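Local coordinates for protein putative cellulase CEL6 (Mycobacterium tuberculosis, PDB 1UP2) that probably hydrolyses internal beta-1,4-glucosidic bonds of cellulose, as a family 6 endoglucanase, at residues A[40-45]-A[71-76]. Residues are numbered along the deposited sequence; the frame is centred on the assembly and turned at random.
Sequences QSYWLD and PVLTLY. With BGC (beta-D-glucopyranose), chain E; IFM (5-hydroxymethyl-3,4-dihydroxypiperidine), chain D.
Four backbone hydrogen bonds, Y42 N to V72 O, T74 N to Y42 O, L44 N to T74 O and Y76 N to L44 O, pair 42-44 and 72-75 as parallel strands with axes 4.5 Å apart at 29°. The two are the first strands of the distorted alpha/beta barrel of family 6, joined by the beta-alpha-beta crossover through helix 50-66; a backbone hydrogen bond from S41 to W259 meets the end of the last strand, 254-258. Before Y42, a water accepts from V72 N and donates to Q40 O. On the face carrying W43 and T74, the indole is sandwiched: the T74 methyl CG2 makes a CH-pi contact 3.6 Å from the centroid of the six-membered ring, while a bound glucose lies over the opposite face, its C6 3.4 Å from W43 CE2. The CZ3 edge of W43 meets the face of Y76 edge-to-face, planes at 88°, ring centres 5.2 Å apart. The T74 methyl reaches the indole because it stands anti to the backbone N; this leaves OG1 beside that N, donating to S41 OG across 2.7 Å. S41 OG and W43 NE1 also hydrogen-bond to the carbonyl O of I260. Y76 OH comes within 3.3 Å of C5 of the bound piperidine. On the other face, L73 CD2 lies at the Y42 ring edge, 4.1 Å from CD2, and L44 CD1 packs against L73 and L75. That face thus packs mainly apolar side chains against helices, whereas the other builds a sugar-binding wall in which T74, Y76 and I260 probably hold the W43 indole in its tilt against the sugar.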
loop_
_atom_site.group_PDB
_atom_site.type_symbol
_atom_site.label_atom_id
_atom_site.label_comp_id
_atom_site.label_asym_id
_atom_site.label_seq_id
_atom_site.Cartn_x
_atom_site.Cartn_y
_atom_site.Cartn_z
ATOM N N GLN A 40 -6.185 0.167 -8.400
ATOM C CA GLN A 40 -4.924 0.093 -7.650
ATOM C C GLN A 40 -4.677 1.387 -6.856
ATOM O O GLN A 40 -5.096 2.491 -7.258
ATOM C CB GLN A 40 -3.743 -0.081 -8.617
ATOM C CG GLN A 40 -3.790 -1.345 -9.451
ATOM C CD GLN A 40 -2.991 -1.261 -10.738
ATOM O OE1 GLN A 40 -1.785 -1.005 -10.705
ATOM N NE2 GLN A 40 -3.647 -1.564 -11.862
ATOM N N SER A 41 -3.915 1.286 -5.779
ATOM C CA SER A 41 -3.666 2.455 -4.955
ATOM C C SER A 41 -2.741 3.450 -5.634
ATOM O O SER A 41 -1.876 3.102 -6.446
ATOM C CB SER A 41 -3.152 2.058 -3.563
ATOM O OG SER A 41 -1.765 1.794 -3.620
ATOM N N TYR A 42 -2.937 4.706 -5.269
ATOM C CA TYR A 42 -2.233 5.851 -5.853
ATOM C C TYR A 42 -1.206 6.319 -4.796
ATOM O O TYR A 42 -1.564 6.677 -3.680
ATOM C CB TYR A 42 -3.307 6.892 -6.151
ATOM C CG TYR A 42 -2.881 8.247 -6.600
ATOM C CD1 TYR A 42 -2.410 8.464 -7.864
ATOM C CD2 TYR A 42 -3.097 9.348 -5.781
ATOM C CE1 TYR A 42 -2.084 9.757 -8.281
ATOM C CE2 TYR A 42 -2.803 10.620 -6.199
ATOM C CZ TYR A 42 -2.305 10.819 -7.440
ATOM O OH TYR A 42 -2.007 12.112 -7.815
ATOM N N TRP A 43 0.072 6.209 -5.130
ATOM C CA TRP A 43 1.152 6.418 -4.163
ATOM C C TRP A 43 1.619 7.881 -4.154
ATOM O O TRP A 43 1.906 8.477 -5.211
ATOM C CB TRP A 43 2.359 5.528 -4.482
ATOM C CG TRP A 43 2.152 4.065 -4.258
ATOM C CD1 TRP A 43 1.254 3.276 -4.900
ATOM C CD2 TRP A 43 2.882 3.198 -3.381
ATOM N NE1 TRP A 43 1.345 1.984 -4.460
ATOM C CE2 TRP A 43 2.352 1.891 -3.549
ATOM C CE3 TRP A 43 3.938 3.376 -2.488
ATOM C CZ2 TRP A 43 2.823 0.795 -2.871
ATOM C CZ3 TRP A 43 4.417 2.264 -1.796
ATOM C CH2 TRP A 43 3.869 0.985 -2.004
ATOM N N LEU A 44 1.738 8.441 -2.956
ATOM C CA LEU A 44 2.271 9.780 -2.781
ATOM C C LEU A 44 3.530 9.736 -1.927
ATOM O O LEU A 44 3.593 9.032 -0.933
ATOM C CB LEU A 44 1.241 10.664 -2.110
ATOM C CG LEU A 44 -0.076 10.845 -2.910
ATOM C CD1 LEU A 44 -1.127 11.583 -2.098
ATOM C CD2 LEU A 44 0.174 11.584 -4.176
ATOM N N ASP A 45 4.514 10.521 -2.312
ATOM C CA ASP A 45 5.730 10.624 -1.529
ATOM C C ASP A 45 6.266 12.039 -1.555
ATOM O O ASP A 45 5.493 12.977 -1.724
ATOM C CB ASP A 45 6.730 9.574 -2.003
ATOM C CG ASP A 45 7.217 9.805 -3.425
ATOM O OD1 ASP A 45 6.834 10.805 -4.106
ATOM O OD2 ASP A 45 7.997 8.977 -3.928
ATOM N N PRO A 71 -11.492 5.897 -3.565
ATOM C CA PRO A 71 -10.083 5.990 -3.912
ATOM C C PRO A 71 -9.229 5.334 -2.826
ATOM O O PRO A 71 -9.564 5.402 -1.625
ATOM C CB PRO A 71 -9.821 7.484 -3.936
ATOM C CG PRO A 71 -10.769 8.073 -2.918
ATOM C CD PRO A 71 -11.984 7.150 -2.938
ATOM N N VAL A 72 -8.139 4.702 -3.250
ATOM C CA VAL A 72 -7.137 4.182 -2.312
ATOM C C VAL A 72 -5.837 4.931 -2.586
ATOM O O VAL A 72 -5.377 4.984 -3.728
ATOM C CB VAL A 72 -6.908 2.678 -2.489
ATOM C CG1 VAL A 72 -5.987 2.113 -1.390
ATOM C CG2 VAL A 72 -8.277 1.929 -2.533
ATOM N N LEU A 73 -5.287 5.535 -1.532
ATOM C CA LEU A 73 -4.039 6.296 -1.592
ATOM C C LEU A 73 -3.051 5.623 -0.663
ATOM O O LEU A 73 -3.413 5.175 0.433
ATOM C CB LEU A 73 -4.268 7.723 -1.120
ATOM C CG LEU A 73 -5.268 8.482 -2.019
ATOM C CD1 LEU A 73 -6.681 8.313 -1.509
ATOM C CD2 LEU A 73 -4.928 9.909 -2.116
ATOM N N THR A 74 -1.804 5.556 -1.101
ATOM C CA THR A 74 -0.713 5.057 -0.288
ATOM C C THR A 74 0.268 6.181 0.018
ATOM O O THR A 74 0.810 6.852 -0.905
ATOM C CB THR A 74 -0.009 3.922 -1.027
ATOM O OG1 THR A 74 -0.946 2.853 -1.253
ATOM C CG2 THR A 74 1.124 3.304 -0.170
ATOM N N LEU A 75 0.497 6.378 1.314
ATOM C CA LEU A 75 1.437 7.364 1.809
ATOM C C LEU A 75 2.785 6.714 2.015
ATOM O O LEU A 75 2.923 5.781 2.796
ATOM C CB LEU A 75 0.900 8.003 3.094
ATOM C CG LEU A 75 -0.443 8.734 2.970
ATOM C CD1 LEU A 75 -0.732 9.445 4.303
ATOM C CD2 LEU A 75 -0.505 9.724 1.753
ATOM N N TYR A 76 3.792 7.195 1.299
ATOM C CA TYR A 76 5.116 6.574 1.286
ATOM C C TYR A 76 6.203 7.654 1.338
ATOM O O TYR A 76 7.034 7.764 0.439
ATOM C CB TYR A 76 5.258 5.666 0.038
ATOM C CG TYR A 76 6.415 4.712 0.037
ATOM C CD1 TYR A 76 6.732 3.919 1.171
ATOM C CD2 TYR A 76 7.181 4.523 -1.129
ATOM C CE1 TYR A 76 7.809 3.045 1.160
ATOM C CE2 TYR A 76 8.285 3.674 -1.124
ATOM C CZ TYR A 76 8.589 2.932 0.014
ATOM O OH TYR A 76 9.673 2.057 -0.032
HETATM C C2 BGC E . 8.165 2.741 -5.272
HETATM C C3 BGC E . 7.123 3.825 -5.620
HETATM C C4 BGC E . 5.902 3.273 -6.366
HETATM C C5 BGC E . 5.379 1.981 -5.671
HETATM C C6 BGC E . 4.204 1.254 -6.355
HETATM C C1 BGC E . 7.495 1.496 -4.699
HETATM O O2 BGC E . 9.216 3.216 -4.425
HETATM O O3 BGC E . 7.722 4.884 -6.343
HETATM O O4 BGC E . 4.935 4.307 -6.391
HETATM O O5 BGC E . 6.444 1.057 -5.538
HETATM O O6 BGC E . 4.633 0.614 -7.550
HETATM O O4 IFM D . 8.463 0.471 -4.613
HETATM C C4 IFM D . 8.104 -0.542 -3.659
HETATM C C3 IFM D . 8.760 -1.799 -4.169
HETATM O O3 IFM D . 7.977 -2.344 -5.234
HETATM C C2 IFM D . 9.010 -2.800 -3.050
HETATM N N IFM D . 9.917 -2.285 -2.018
HETATM C C1 IFM D . 9.897 -0.841 -1.807
HETATM C C5 IFM D . 8.587 -0.150 -2.242
HETATM C C6 IFM D . 7.489 -0.315 -1.204
HETATM O O6 IFM D . 6.876 -1.580 -1.241
HETATM O O HOH W 1 -6.956 4.461 -6.226
#